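PDB 4MDC: putative glutathione S-transferase from Sinorhizobium meliloti, which probably catalyses, as a homodimer, the transfer of glutathione onto electrophilic substrates, in the manner of the glutathione S-transferase family. Local coordinates for residues 25-30 / 61-66; 36-41 / 87-92; 74-77 / 81-84; 105-110 / 116-121. All blocks are in the same frame, centred on the assembly; numbering follows the deposited sequence.

Contact 1. Residues 25-30 / 61-66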
loop_
_atom_site.group_PDB
_atom_site.type_symbol
_atom_site.label_atom_id
_atom_site.label_comp_id
_atom_site.label_asym_id
_atom_site.label_seq_id
_atom_site.Cartn_x
_atom_site.Cartn_y
_atom_site.Cartn_z
ATOM N N THR B 25 -6.681 -14.112 -16.233
ATOM C CA THR B 25 -7.647 -14.331 -15.172
ATOM C C THR B 25 -7.433 -13.292 -14.116
ATOM O O THR B 25 -6.266 -13.005 -13.736
ATOM C CB THR B 25 -7.470 -15.751 -14.575
ATOM O OG1 THR B 25 -7.688 -16.708 -15.630
ATOM C CG2 THR B 25 -8.464 -16.056 -13.457
ATOM N N LEU B 26 -8.522 -12.749 -13.598
ATOM C CA LEU B 26 -8.491 -11.900 -12.436
ATOM C C LEU B 26 -9.269 -12.528 -11.264
ATOM O O LEU B 26 -10.449 -12.712 -11.371
ATOM C CB LEU B 26 -9.041 -10.523 -12.758
ATOM C CG LEU B 26 -8.918 -9.514 -11.622
ATOM C CD1 LEU B 26 -7.472 -9.001 -11.596
ATOM C CD2 LEU B 26 -9.852 -8.316 -11.813
ATOM N N TYR B 27 -8.572 -12.871 -10.193
ATOM C CA TYR B 27 -9.161 -13.319 -8.946
ATOM C C TYR B 27 -9.590 -12.078 -8.203
ATOM O O TYR B 27 -8.796 -11.188 -7.993
ATOM C CB TYR B 27 -8.130 -14.147 -8.121
ATOM C CG TYR B 27 -7.751 -15.416 -8.864
ATOM C CD1 TYR B 27 -6.753 -15.440 -9.781
ATOM C CD2 TYR B 27 -8.517 -16.573 -8.710
ATOM C CE1 TYR B 27 -6.448 -16.580 -10.496
ATOM C CE2 TYR B 27 -8.190 -17.724 -9.391
ATOM C CZ TYR B 27 -7.192 -17.712 -10.303
ATOM O OH TYR B 27 -6.871 -18.841 -11.000
ATOM N N HIS B 28 -10.850 -12.004 -7.827
ATOM C CA HIS B 28 -11.404 -10.753 -7.341
ATOM C C HIS B 28 -12.598 -11.031 -6.423
ATOM O O HIS B 28 -13.054 -12.160 -6.304
ATOM C CB HIS B 28 -11.881 -9.930 -8.532
ATOM C CG HIS B 28 -13.203 -10.378 -9.055
ATOM N ND1 HIS B 28 -14.352 -9.646 -8.877
ATOM C CD2 HIS B 28 -13.592 -11.552 -9.622
ATOM C CE1 HIS B 28 -15.377 -10.306 -9.371
ATOM N NE2 HIS B 28 -14.947 -11.472 -9.824
ATOM N N HIS B 29 -13.097 -9.974 -5.811
ATOM C CA HIS B 29 -14.380 -9.975 -5.147
ATOM C C HIS B 29 -15.129 -8.691 -5.508
ATOM O O HIS B 29 -14.577 -7.605 -5.540
ATOM C CB HIS B 29 -14.252 -10.094 -3.610
ATOM C CG HIS B 29 -15.565 -10.445 -2.947
ATOM N ND1 HIS B 29 -16.536 -9.503 -2.667
ATOM C CD2 HIS B 29 -16.093 -11.634 -2.580
ATOM C CE1 HIS B 29 -17.606 -10.099 -2.139
ATOM N NE2 HIS B 29 -17.357 -11.392 -2.070
ATOM N N PRO B 30 -16.443 -8.792 -5.721
ATOM C CA PRO B 30 -17.190 -7.621 -6.114
ATOM C C PRO B 30 -17.099 -6.455 -5.116
ATOM O O PRO B 30 -17.257 -5.309 -5.522
ATOM C CB PRO B 30 -18.645 -8.164 -6.154
ATOM C CG PRO B 30 -18.484 -9.609 -6.428
ATOM C CD PRO B 30 -17.197 -10.058 -5.873
ATOM N N ARG B 61 -6.629 -22.947 0.886
ATOM C CA ARG B 61 -5.217 -23.323 0.693
ATOM C C ARG B 61 -4.699 -23.126 -0.736
ATOM O O ARG B 61 -3.587 -22.637 -0.925
ATOM C CB ARG B 61 -4.958 -24.754 1.155
ATOM C CG ARG B 61 -3.499 -25.205 1.072
ATOM C CD ARG B 61 -3.267 -26.577 1.683
ATOM N NE ARG B 61 -3.582 -26.598 3.119
ATOM C CZ ARG B 61 -2.843 -26.060 4.090
ATOM N NH1 ARG B 61 -1.686 -25.451 3.821
ATOM N NH2 ARG B 61 -3.264 -26.130 5.354
ATOM N N ASP B 62 -5.525 -23.443 -1.738
ATOM C CA ASP B 62 -5.101 -23.202 -3.112
ATOM C C ASP B 62 -4.937 -21.701 -3.456
ATOM O O ASP B 62 -4.040 -21.324 -4.203
ATOM C CB ASP B 62 -5.989 -23.916 -4.152
ATOM C CG ASP B 62 -7.469 -23.485 -4.120
ATOM O OD1 ASP B 62 -8.008 -23.246 -3.017
ATOM O OD2 ASP B 62 -8.105 -23.425 -5.193
ATOM N N PHE B 63 -5.842 -20.857 -2.960
ATOM C CA PHE B 63 -5.748 -19.426 -3.210
ATOM C C PHE B 63 -4.507 -18.857 -2.514
ATOM O O PHE B 63 -3.746 -18.059 -3.067
ATOM C CB PHE B 63 -6.993 -18.648 -2.758
ATOM C CG PHE B 63 -6.863 -17.152 -2.995
ATOM C CD1 PHE B 63 -6.806 -16.646 -4.294
ATOM C CD2 PHE B 63 -6.709 -16.260 -1.928
ATOM C CE1 PHE B 63 -6.685 -15.272 -4.526
ATOM C CE2 PHE B 63 -6.557 -14.885 -2.153
ATOM C CZ PHE B 63 -6.503 -14.400 -3.454
ATOM N N LEU B 64 -4.291 -19.282 -1.277
ATOM C CA LEU B 64 -3.093 -18.847 -0.533
ATOM C C LEU B 64 -1.778 -19.373 -1.112
ATOM O O LEU B 64 -0.751 -18.758 -0.945
ATOM C CB LEU B 64 -3.181 -19.211 0.953
ATOM C CG LEU B 64 -4.298 -18.477 1.712
ATOM C CD1 LEU B 64 -4.315 -18.967 3.155
ATOM C CD2 LEU B 64 -4.161 -16.970 1.678
ATOM N N THR B 65 -1.804 -20.467 -1.856
ATOM C CA THR B 65 -0.647 -20.890 -2.623
ATOM C C THR B 65 -0.343 -19.878 -3.742
ATOM O O THR B 65 0.803 -19.578 -4.011
ATOM C CB THR B 65 -0.850 -22.315 -3.192
ATOM O OG1 THR B 65 -0.973 -23.223 -2.093
ATOM C CG2 THR B 65 0.286 -22.743 -4.063
ATOM N N LEU B 66 -1.379 -19.394 -4.399
ATOM C CA LEU B 66 -1.214 -18.438 -5.469
ATOM C C LEU B 66 -0.751 -17.097 -4.912
ATOM O O LEU B 66 0.113 -16.461 -5.486
ATOM C CB LEU B 66 -2.554 -18.251 -6.183
ATOM C CG LEU B 66 -2.501 -17.283 -7.362
ATOM C CD1 LEU B 66 -1.710 -17.915 -8.482
ATOM C CD2 LEU B 66 -3.923 -16.913 -7.760
#

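Contact 2. Residues 36-41 / 87-92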
loop_
_atom_site.group_PDB
_atom_site.type_symbol
_atom_site.label_atom_id
_atom_site.label_comp_id
_atom_site.label_asym_id
_atom_site.label_seq_id
_atom_site.Cartn_x
_atom_site.Cartn_y
_atom_site.Cartn_z
ATOM N N ARG B 36 -12.258 -3.803 -8.194
ATOM C CA ARG B 36 -13.006 -2.999 -9.120
ATOM C C ARG B 36 -12.129 -2.015 -9.865
ATOM O O ARG B 36 -12.356 -1.767 -11.035
ATOM C CB ARG B 36 -14.168 -2.285 -8.408
ATOM C CG ARG B 36 -15.279 -3.229 -7.993
ATOM C CD ARG B 36 -16.454 -2.475 -7.468
ATOM N NE ARG B 36 -17.623 -3.380 -7.396
ATOM C CZ ARG B 36 -18.863 -2.986 -7.486
ATOM N NH1 ARG B 36 -19.211 -1.722 -7.598
ATOM N NH2 ARG B 36 -19.832 -3.926 -7.490
ATOM N N PHE B 37 -11.133 -1.499 -9.180
ATOM C CA PHE B 37 -10.198 -0.571 -9.789
ATOM C C PHE B 37 -9.460 -1.244 -10.962
ATOM O O PHE B 37 -9.362 -0.649 -12.046
ATOM C CB PHE B 37 -9.217 -0.131 -8.716
ATOM C CG PHE B 37 -7.976 0.562 -9.211
ATOM C CD1 PHE B 37 -8.019 1.847 -9.777
ATOM C CD2 PHE B 37 -6.768 -0.045 -9.082
ATOM C CE1 PHE B 37 -6.851 2.496 -10.166
ATOM C CE2 PHE B 37 -5.593 0.615 -9.460
ATOM C CZ PHE B 37 -5.631 1.890 -10.014
ATOM N N VAL B 38 -8.947 -2.431 -10.726
ATOM C CA VAL B 38 -8.300 -3.196 -11.784
ATOM C C VAL B 38 -9.225 -3.548 -12.927
ATOM O O VAL B 38 -8.891 -3.402 -14.080
ATOM C CB VAL B 38 -7.610 -4.437 -11.208
ATOM C CG1 VAL B 38 -7.065 -5.313 -12.319
ATOM C CG2 VAL B 38 -6.441 -3.968 -10.342
ATOM N N ARG B 39 -10.443 -3.962 -12.604
ATOM C CA ARG B 39 -11.404 -4.207 -13.642
ATOM C C ARG B 39 -11.637 -2.995 -14.540
ATOM O O ARG B 39 -11.809 -3.135 -15.764
ATOM C CB ARG B 39 -12.730 -4.701 -13.056
ATOM C CG ARG B 39 -12.655 -6.133 -12.564
ATOM C CD ARG B 39 -13.834 -6.457 -11.662
ATOM N NE ARG B 39 -15.086 -6.525 -12.395
ATOM C CZ ARG B 39 -16.272 -6.680 -11.810
ATOM N NH1 ARG B 39 -16.378 -6.682 -10.475
ATOM N NH2 ARG B 39 -17.373 -6.766 -12.571
ATOM N N LEU B 40 -11.739 -1.817 -13.930
ATOM C CA LEU B 40 -11.954 -0.611 -14.668
ATOM C C LEU B 40 -10.813 -0.311 -15.604
ATOM O O LEU B 40 -11.057 0.097 -16.769
ATOM C CB LEU B 40 -12.214 0.581 -13.740
ATOM C CG LEU B 40 -13.535 0.603 -12.971
ATOM C CD1 LEU B 40 -13.520 1.710 -11.916
ATOM C CD2 LEU B 40 -14.706 0.789 -13.918
ATOM N N ILE B 41 -9.591 -0.498 -15.135
ATOM C CA ILE B 41 -8.450 -0.331 -16.022
ATOM C C ILE B 41 -8.487 -1.280 -17.227
ATOM O O ILE B 41 -8.333 -0.846 -18.387
ATOM C CB ILE B 41 -7.096 -0.514 -15.302
ATOM C CG1 ILE B 41 -6.978 0.475 -14.139
ATOM C CG2 ILE B 41 -6.000 -0.353 -16.317
ATOM C CD1 ILE B 41 -5.865 0.081 -13.197
ATOM N N THR B 87 -1.757 -1.905 -6.860
ATOM C CA THR B 87 -0.580 -1.078 -7.259
ATOM C C THR B 87 0.247 -1.860 -8.309
ATOM O O THR B 87 0.499 -1.342 -9.401
ATOM C CB THR B 87 0.240 -0.672 -6.036
ATOM O OG1 THR B 87 -0.482 0.241 -5.248
ATOM C CG2 THR B 87 1.539 0.041 -6.473
ATOM N N ILE B 88 0.661 -3.077 -7.971
ATOM C CA ILE B 88 1.501 -3.873 -8.845
ATOM C C ILE B 88 0.819 -4.127 -10.193
ATOM O O ILE B 88 1.423 -3.931 -11.270
ATOM C CB ILE B 88 1.964 -5.170 -8.135
ATOM C CG1 ILE B 88 3.004 -4.796 -7.076
ATOM C CG2 ILE B 88 2.619 -6.153 -9.093
ATOM C CD1 ILE B 88 3.448 -5.919 -6.186
ATOM N N ILE B 89 -0.477 -4.445 -10.140
ATOM C CA ILE B 89 -1.147 -4.708 -11.359
ATOM C C ILE B 89 -1.295 -3.476 -12.241
ATOM O O ILE B 89 -1.072 -3.513 -13.477
ATOM C CB ILE B 89 -2.525 -5.377 -11.080
ATOM C CG1 ILE B 89 -2.373 -6.718 -10.390
ATOM C CG2 ILE B 89 -3.271 -5.530 -12.391
ATOM C CD1 ILE B 89 -3.683 -7.184 -9.758
ATOM N N SER B 90 -1.712 -2.353 -11.634
ATOM C CA SER B 90 -1.906 -1.129 -12.405
ATOM C C SER B 90 -0.590 -0.614 -13.061
ATOM O O SER B 90 -0.619 -0.090 -14.179
ATOM C CB SER B 90 -2.601 -0.049 -11.532
ATOM O OG SER B 90 -1.769 0.395 -10.475
ATOM N N GLU B 91 0.524 -0.790 -12.375
ATOM C CA GLU B 91 1.837 -0.371 -12.922
ATOM C C GLU B 91 2.190 -1.278 -14.102
ATOM O O GLU B 91 2.631 -0.812 -15.139
ATOM C CB GLU B 91 2.949 -0.407 -11.842
ATOM C CG GLU B 91 2.708 0.588 -10.684
ATOM C CD GLU B 91 2.735 2.059 -11.089
ATOM O OE1 GLU B 91 3.377 2.401 -12.137
ATOM O OE2 GLU B 91 2.180 2.891 -10.321
ATOM N N TYR B 92 1.987 -2.568 -13.897
ATOM C CA TYR B 92 2.225 -3.583 -14.938
ATOM C C TYR B 92 1.407 -3.300 -16.203
ATOM O O TYR B 92 1.960 -3.327 -17.315
ATOM C CB TYR B 92 1.920 -4.997 -14.424
ATOM C CG TYR B 92 2.039 -6.092 -15.461
ATOM C CD1 TYR B 92 3.271 -6.624 -15.817
ATOM C CD2 TYR B 92 0.897 -6.560 -16.133
ATOM C CE1 TYR B 92 3.389 -7.609 -16.770
ATOM C CE2 TYR B 92 1.008 -7.538 -17.101
ATOM C CZ TYR B 92 2.250 -8.068 -17.432
ATOM O OH TYR B 92 2.412 -9.059 -18.360
#

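Contact 3. Residues 74-77 / 81-84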
loop_
_atom_site.group_PDB
_atom_site.type_symbol
_atom_site.label_atom_id
_atom_site.label_comp_id
_atom_site.label_asym_id
_atom_site.label_seq_id
_atom_site.Cartn_x
_atom_site.Cartn_y
_atom_site.Cartn_z
ATOM N N VAL B 74 -5.860 -10.587 -7.761
ATOM C CA VAL B 74 -4.648 -11.216 -8.273
ATOM C C VAL B 74 -4.848 -11.393 -9.775
ATOM O O VAL B 74 -5.848 -11.982 -10.192
ATOM C CB VAL B 74 -4.388 -12.579 -7.631
ATOM C CG1 VAL B 74 -3.168 -13.240 -8.234
ATOM C CG2 VAL B 74 -4.231 -12.414 -6.126
ATOM N N TYR B 75 -3.862 -10.949 -10.566
ATOM C CA TYR B 75 -3.968 -11.007 -12.024
ATOM C C TYR B 75 -2.971 -12.027 -12.526
ATOM O O TYR B 75 -1.812 -11.973 -12.176
ATOM C CB TYR B 75 -3.649 -9.650 -12.611
ATOM C CG TYR B 75 -3.744 -9.460 -14.081
ATOM C CD1 TYR B 75 -4.959 -9.331 -14.736
ATOM C CD2 TYR B 75 -2.611 -9.386 -14.854
ATOM C CE1 TYR B 75 -5.023 -9.136 -16.110
ATOM C CE2 TYR B 75 -2.686 -9.186 -16.214
ATOM C CZ TYR B 75 -3.872 -9.037 -16.824
ATOM O OH TYR B 75 -3.917 -8.848 -18.201
ATOM N N VAL B 76 -3.442 -12.975 -13.317
ATOM C CA VAL B 76 -2.561 -13.984 -13.853
ATOM C C VAL B 76 -2.761 -14.026 -15.334
ATOM O O VAL B 76 -3.769 -14.553 -15.836
ATOM C CB VAL B 76 -2.809 -15.385 -13.286
ATOM C CG1 VAL B 76 -1.711 -16.334 -13.774
ATOM C CG2 VAL B 76 -2.825 -15.363 -11.775
ATOM N N ASP B 77 -1.818 -13.480 -16.068
ATOM C CA ASP B 77 -1.865 -13.564 -17.503
ATOM C C ASP B 77 -1.177 -14.825 -17.959
ATOM O O ASP B 77 -0.776 -15.679 -17.144
ATOM C CB ASP B 77 -1.498 -12.272 -18.243
ATOM C CG ASP B 77 -0.032 -11.908 -18.162
ATOM O OD1 ASP B 77 0.780 -12.780 -17.903
ATOM O OD2 ASP B 77 0.288 -10.739 -18.417
ATOM N N ARG B 81 2.588 -15.740 -14.173
ATOM C CA ARG B 81 3.180 -15.050 -13.035
ATOM C C ARG B 81 2.116 -14.251 -12.334
ATOM O O ARG B 81 1.552 -13.351 -12.936
ATOM C CB ARG B 81 4.369 -14.180 -13.466
ATOM C CG ARG B 81 5.500 -15.076 -13.947
ATOM C CD ARG B 81 6.753 -14.382 -14.372
ATOM N NE ARG B 81 6.977 -14.366 -15.821
ATOM C CZ ARG B 81 8.154 -14.122 -16.407
ATOM N NH1 ARG B 81 9.234 -13.844 -15.675
ATOM N NH2 ARG B 81 8.243 -14.149 -17.737
ATOM N N ALA B 82 1.826 -14.590 -11.085
ATOM C CA ALA B 82 0.784 -13.897 -10.331
ATOM C C ALA B 82 1.208 -12.513 -9.875
ATOM O O ALA B 82 2.229 -12.347 -9.245
ATOM C CB ALA B 82 0.345 -14.720 -9.143
ATOM N N LEU B 83 0.405 -11.540 -10.242
ATOM C CA LEU B 83 0.612 -10.144 -9.902
ATOM C C LEU B 83 -0.458 -9.805 -8.874
ATOM O O LEU B 83 -1.663 -9.898 -9.142
ATOM C CB LEU B 83 0.489 -9.273 -11.139
ATOM C CG LEU B 83 1.438 -9.573 -12.296
ATOM C CD1 LEU B 83 1.127 -8.677 -13.466
ATOM C CD2 LEU B 83 2.873 -9.402 -11.861
ATOM N N CYS B 84 -0.028 -9.425 -7.695
ATOM C CA CYS B 84 -0.953 -9.246 -6.576
ATOM C C CYS B 84 -1.118 -7.810 -6.128
ATOM O O CYS B 84 -0.123 -7.121 -5.866
ATOM C CB CYS B 84 -0.461 -10.049 -5.400
ATOM S SG CYS B 84 -0.484 -11.829 -5.799
HETATM O O HOH W 1 0.220 -12.004 -14.888
#

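Contact 4. Residues 105-110 / 116-121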
loop_
_atom_site.group_PDB
_atom_site.type_symbol
_atom_site.label_atom_id
_atom_site.label_comp_id
_atom_site.label_asym_id
_atom_site.label_seq_id
_atom_site.Cartn_x
_atom_site.Cartn_y
_atom_site.Cartn_z
ATOM N N ARG B 105 -4.271 7.112 -22.194
ATOM C CA ARG B 105 -3.423 6.694 -21.098
ATOM C C ARG B 105 -3.931 7.206 -19.730
ATOM O O ARG B 105 -4.119 8.388 -19.558
ATOM C CB ARG B 105 -1.997 7.174 -21.346
ATOM C CG ARG B 105 -0.961 6.525 -20.421
ATOM C CD ARG B 105 0.447 7.082 -20.579
ATOM N NE ARG B 105 1.427 6.331 -19.771
ATOM C CZ ARG B 105 2.742 6.545 -19.745
ATOM N NH1 ARG B 105 3.303 7.499 -20.509
ATOM N NH2 ARG B 105 3.510 5.781 -18.972
ATOM N N LEU B 106 -4.026 6.320 -18.759
ATOM C CA LEU B 106 -4.554 6.628 -17.437
ATOM C C LEU B 106 -3.487 7.007 -16.360
ATOM O O LEU B 106 -3.836 7.437 -15.260
ATOM C CB LEU B 106 -5.365 5.462 -16.955
ATOM C CG LEU B 106 -6.622 5.218 -17.779
ATOM C CD1 LEU B 106 -7.109 3.824 -17.505
ATOM C CD2 LEU B 106 -7.664 6.284 -17.453
ATOM N N LEU B 107 -2.199 6.767 -16.685
ATOM C CA LEU B 107 -1.041 7.181 -15.873
ATOM C C LEU B 107 -0.066 8.041 -16.689
ATOM O O LEU B 107 0.590 7.545 -17.604
ATOM C CB LEU B 107 -0.207 5.976 -15.442
ATOM C CG LEU B 107 0.859 6.220 -14.351
ATOM C CD1 LEU B 107 0.285 6.756 -13.045
ATOM C CD2 LEU B 107 1.589 4.913 -14.076
ATOM N N ALA B 108 0.070 9.303 -16.319
ATOM C CA ALA B 108 0.902 10.227 -17.068
ATOM C C ALA B 108 2.395 9.864 -17.319
ATOM O O ALA B 108 2.905 8.852 -16.843
ATOM C CB ALA B 108 0.792 11.561 -16.375
ATOM N N GLU B 109 3.064 10.680 -18.126
ATOM C CA GLU B 109 4.508 10.542 -18.373
ATOM C C GLU B 109 5.348 11.332 -17.335
ATOM O O GLU B 109 6.320 10.816 -16.805
ATOM C CB GLU B 109 4.793 10.995 -19.796
ATOM C CG GLU B 109 6.240 10.857 -20.247
ATOM C CD GLU B 109 6.631 9.449 -20.635
ATOM O OE1 GLU B 109 5.783 8.526 -20.564
ATOM O OE2 GLU B 109 7.814 9.259 -20.988
ATOM N N ASP B 110 4.918 12.545 -17.014
ATOM C CA ASP B 110 5.638 13.424 -16.102
ATOM C C ASP B 110 5.725 12.847 -14.670
ATOM O O ASP B 110 4.691 12.465 -14.121
ATOM C CB ASP B 110 4.928 14.769 -16.048
ATOM C CG ASP B 110 5.561 15.704 -15.083
ATOM O OD1 ASP B 110 6.589 16.307 -15.431
ATOM O OD2 ASP B 110 5.099 15.785 -13.923
ATOM N N GLU B 116 1.254 12.277 -8.240
ATOM C CA GLU B 116 -0.092 12.689 -7.776
ATOM C C GLU B 116 -1.196 11.678 -8.089
ATOM O O GLU B 116 -2.041 11.444 -7.246
ATOM C CB GLU B 116 -0.443 14.063 -8.367
ATOM C CG GLU B 116 -1.808 14.609 -7.974
ATOM C CD GLU B 116 -1.995 14.861 -6.486
ATOM O OE1 GLU B 116 -1.041 14.841 -5.675
ATOM O OE2 GLU B 116 -3.163 15.081 -6.071
ATOM N N ILE B 117 -1.135 11.046 -9.252
ATOM C CA ILE B 117 -2.075 9.968 -9.613
ATOM C C ILE B 117 -1.928 8.808 -8.628
ATOM O O ILE B 117 -2.913 8.351 -8.032
ATOM C CB ILE B 117 -1.862 9.523 -11.063
ATOM C CG1 ILE B 117 -2.230 10.670 -11.981
ATOM C CG2 ILE B 117 -2.691 8.262 -11.378
ATOM C CD1 ILE B 117 -1.728 10.505 -13.403
ATOM N N ARG B 118 -0.695 8.429 -8.342
ATOM C CA ARG B 118 -0.426 7.378 -7.343
ATOM C C ARG B 118 -0.944 7.784 -5.954
ATOM O O ARG B 118 -1.408 6.935 -5.181
ATOM C CB ARG B 118 1.100 7.051 -7.327
ATOM C CG ARG B 118 1.530 6.310 -8.585
ATOM C CD ARG B 118 3.001 6.236 -8.730
ATOM N NE ARG B 118 3.411 5.461 -9.899
ATOM C CZ ARG B 118 4.544 5.644 -10.562
ATOM N NH1 ARG B 118 5.358 6.659 -10.272
ATOM N NH2 ARG B 118 4.821 4.842 -11.585
ATOM N N ARG B 119 -0.683 9.041 -5.562
ATOM C CA ARG B 119 -1.025 9.479 -4.203
ATOM C C ARG B 119 -2.546 9.313 -3.996
ATOM O O ARG B 119 -3.031 8.833 -2.960
ATOM C CB ARG B 119 -0.673 10.933 -3.985
ATOM C CG ARG B 119 -0.912 11.461 -2.555
ATOM C CD ARG B 119 -0.599 12.968 -2.430
ATOM N NE ARG B 119 -1.632 13.764 -3.097
ATOM C CZ ARG B 119 -2.852 14.012 -2.594
ATOM N NH1 ARG B 119 -3.206 13.606 -1.389
ATOM N NH2 ARG B 119 -3.727 14.687 -3.308
ATOM N N LEU B 120 -3.293 9.710 -5.011
ATOM C CA LEU B 120 -4.790 9.557 -4.941
ATOM C C LEU B 120 -5.266 8.107 -5.016
ATOM O O LEU B 120 -6.220 7.715 -4.319
ATOM C CB LEU B 120 -5.455 10.329 -6.081
ATOM C CG LEU B 120 -5.299 11.828 -5.906
ATOM C CD1 LEU B 120 -5.561 12.473 -7.262
ATOM C CD2 LEU B 120 -6.200 12.365 -4.866
ATOM N N THR B 121 -4.596 7.281 -5.825
ATOM C CA THR B 121 -4.886 5.840 -5.835
ATOM C C THR B 121 -4.686 5.230 -4.434
ATOM O O THR B 121 -5.551 4.504 -3.942
ATOM C CB THR B 121 -4.000 5.110 -6.883
ATOM O OG1 THR B 121 -4.195 5.726 -8.159
ATOM C CG2 THR B 121 -4.303 3.687 -6.968
#

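Contact 1. Residues 25-30 / 61-66
Behind Phe63 and Leu66, the two residues that Tyr27 touches, the helix turn is held by the backbone bond from Thr65 N to Arg61 O, 3.0 Å. The contact itself is wholly apolar. Leu66 sends one methyl over a face of the Tyr27 ring: CD2 lies 4.0 Å from the ring centroid, 24° off the normal, in a CH-pi contact. It is displaced toward the rim, where Tyr27 CE1 comes within 3.7 Å of Leu66 CD2. Leu66 reaches this position because its CG is anti to the backbone N (chi1 -179°), which carries the isobutyl group out from the helix. Nearer the strand backbone, Phe63 CE1 meets Tyr27 CB at 4.0 Å. Helix 61-66 thus touches strand 25-28 through Tyr27 alone, by its CB and one side of its ring. Such a strand and short helix belong to the thioredoxin-like N-terminal domain of glutathione S-transferases. Strand 25-28 runs between strands 50-53 and 74-76, with Val74 of the latter also packing against Phe63 and Leu66. Helix 61-66 therefore lies over the sheet face bearing Tyr27 and Val74, while on the other Leu26 packs on Val38 and Arg39 of helix 33-44.

Contact 2. Residues 36-41 / 87-92
Phe37, Val38 and Ile41 of helix 33-44 pack on Ile89 and Ser90 of helix 86-96. These are two nearly parallel helices (axes 10.1 Å apart, 9° between directions) on one face of the thioredoxin-like sheet. Phe37 comes first: its CG is anti to the backbone N (chi1 166°), and the ring extends across the gap so that CE2 touches Ser90 CB at 3.7 Å. Ser90 OG lies at the ring edge, in the ring plane, 4.0 Å from Phe37 CE2. Beyond this pair, Phe37 borders Ala195 of helix 191-205 and Thr121, so the ring stands where the two domains meet. Val38 follows, its side chain crossing that of Ile89 at about a right angle, with Val38 CG1 3.8 Å from Ile89 CG2. The same valine reaches down to Leu26 of the sheet. One turn after Phe37, Ile41 lays CD1 over a face of the phenylalanine ring, 3.6 Å above its plane and off toward the rim. Ser90 CB touches both the ring and this methyl where they meet, lying 3.7 Å from Ile41 CD1. The buried hydroxyl of Ser90 has its polar partner within its own helix: OG, held between the backbone N and the carbonyl carbon (chi1 67°), is hydrogen-bonded to Ala86 O.

Contact 3. Residues 74-77 / 81-84
Tyr75 and Leu83 form the hydrogen-bonded pair of this antiparallel hairpin, each giving its N-H to the other's carbonyl. Tyr75 N to Leu83 O measures 2.8 Å and is nearly straight (171°), with the donor in the carbonyl plane; Leu83 N to Tyr75 O is 3.0 Å. Leu83 O takes a further, weaker CA-H...O contact from Val74 CA at 3.4 Å. Toward the turn a water takes over the bridging: it accepts from Asp77 N at 2.8 Å and donates to Arg81 O at 2.7 Å. The apolar contacts divide between the two sheet faces. On one, Val74 has CG1 anti to the backbone N (chi1 177°), which sets both its methyls against Cys84 SG (CG2 at 3.8 Å) and CG1 also against Ala82 CB, at 3.9 Å; this face packs against helix 61-66. On the other, Tyr75 and Leu83 lie side by side, and Leu83 CD1 comes to the ring edge, near its plane, 4.0 Å from Tyr75 CD2. Both pack on Ile89 and Tyr92 of helix 86-96. Polar partners surround the turn: Asp77 OD1 is hydrogen-bonded to Ser79 OG and OD2 to Tyr92 OH, while Arg81 makes a cation-pi contact with Phe112 of the second subunit. This is the C-terminal beta hairpin of a thioredoxin-like glutathione S-transferase domain, here with its turn at the dimer interface.

Contact 4. Residues 105-110 / 116-121
The irregular segment 105-110 runs beside helix 116-121 with no hydrogen bond between them, the chain coming closest at Leu107 and Ile117, whose CA atoms are 6.9 Å apart. Asp110 ends the loop at the N-cap of helix 111-145, its OD2 bonded to Gln113 N; the helix that starts there turns the chain back past the loop. Ile117 O accepts both Thr121 N and Thr121 OG1, the hydroxyl at 2.9 Å and well above the carbonyl plane.

Ile117 is the central side chain. With CG1 anti to the carbonyl carbon (chi1 -66°), its branches spread: Ile117 CG2 meets Leu107 CD1 at 3.7 Å, while Ile117 CD1 reaches Ala108 CB at 4.0 Å and comes nearer still, 3.6 Å, to Ala108 N, a buried nitrogen with no polar partner in the model. The other methyl of Leu107 faces Arg118, whose chain passes at about a right angle and leaves NH2 4.1 Å from Leu107 CD2. Leu107 and Ala108 are deposited in two conformers, and all their contacts given here hold for one of them. Arg118 itself is held by salt bridges, NE to Glu91 of the same chain and NH1 to Glu95 of the second subunit. Along the helix Arg119 grips Glu116 side-on, NE to OE1 at 2.9 Å and NH2 to OE2 at 2.8 Å, both oxygens met on their syn sides, though the nitrogen at OE1 is tilted 31° from the carboxylate plane. Such packing belongs to the interdomain linker of a glutathione S-transferase, folded onto the first helix of the all-helical C-terminal domain.

In the fold
Contacts 1, 2 and 3 all lie in the thioredoxin-like N-terminal domain. Contacts 1 and 3, with centres about 9 Å apart, share the sheet through the neighbouring strands 25-28 and 74-76. The centre of contact 2 lies about 11 Å from that of contact 3 and about 15 Å from that of contact 1, on the opposite face of the sheet from helix 61-66. Along the chain contacts 1 and 2 interleave, contact 3 is nested within the loop closed by contact 2, and contact 4 follows. Contact 4, about 12 Å from contact 2 between centres, is joined to it by the salt bridge between Glu91 and Arg118, which links the two domains. Contacts 2, 3 and 4 all reach the second subunit, so both domains contribute to the dimer interface.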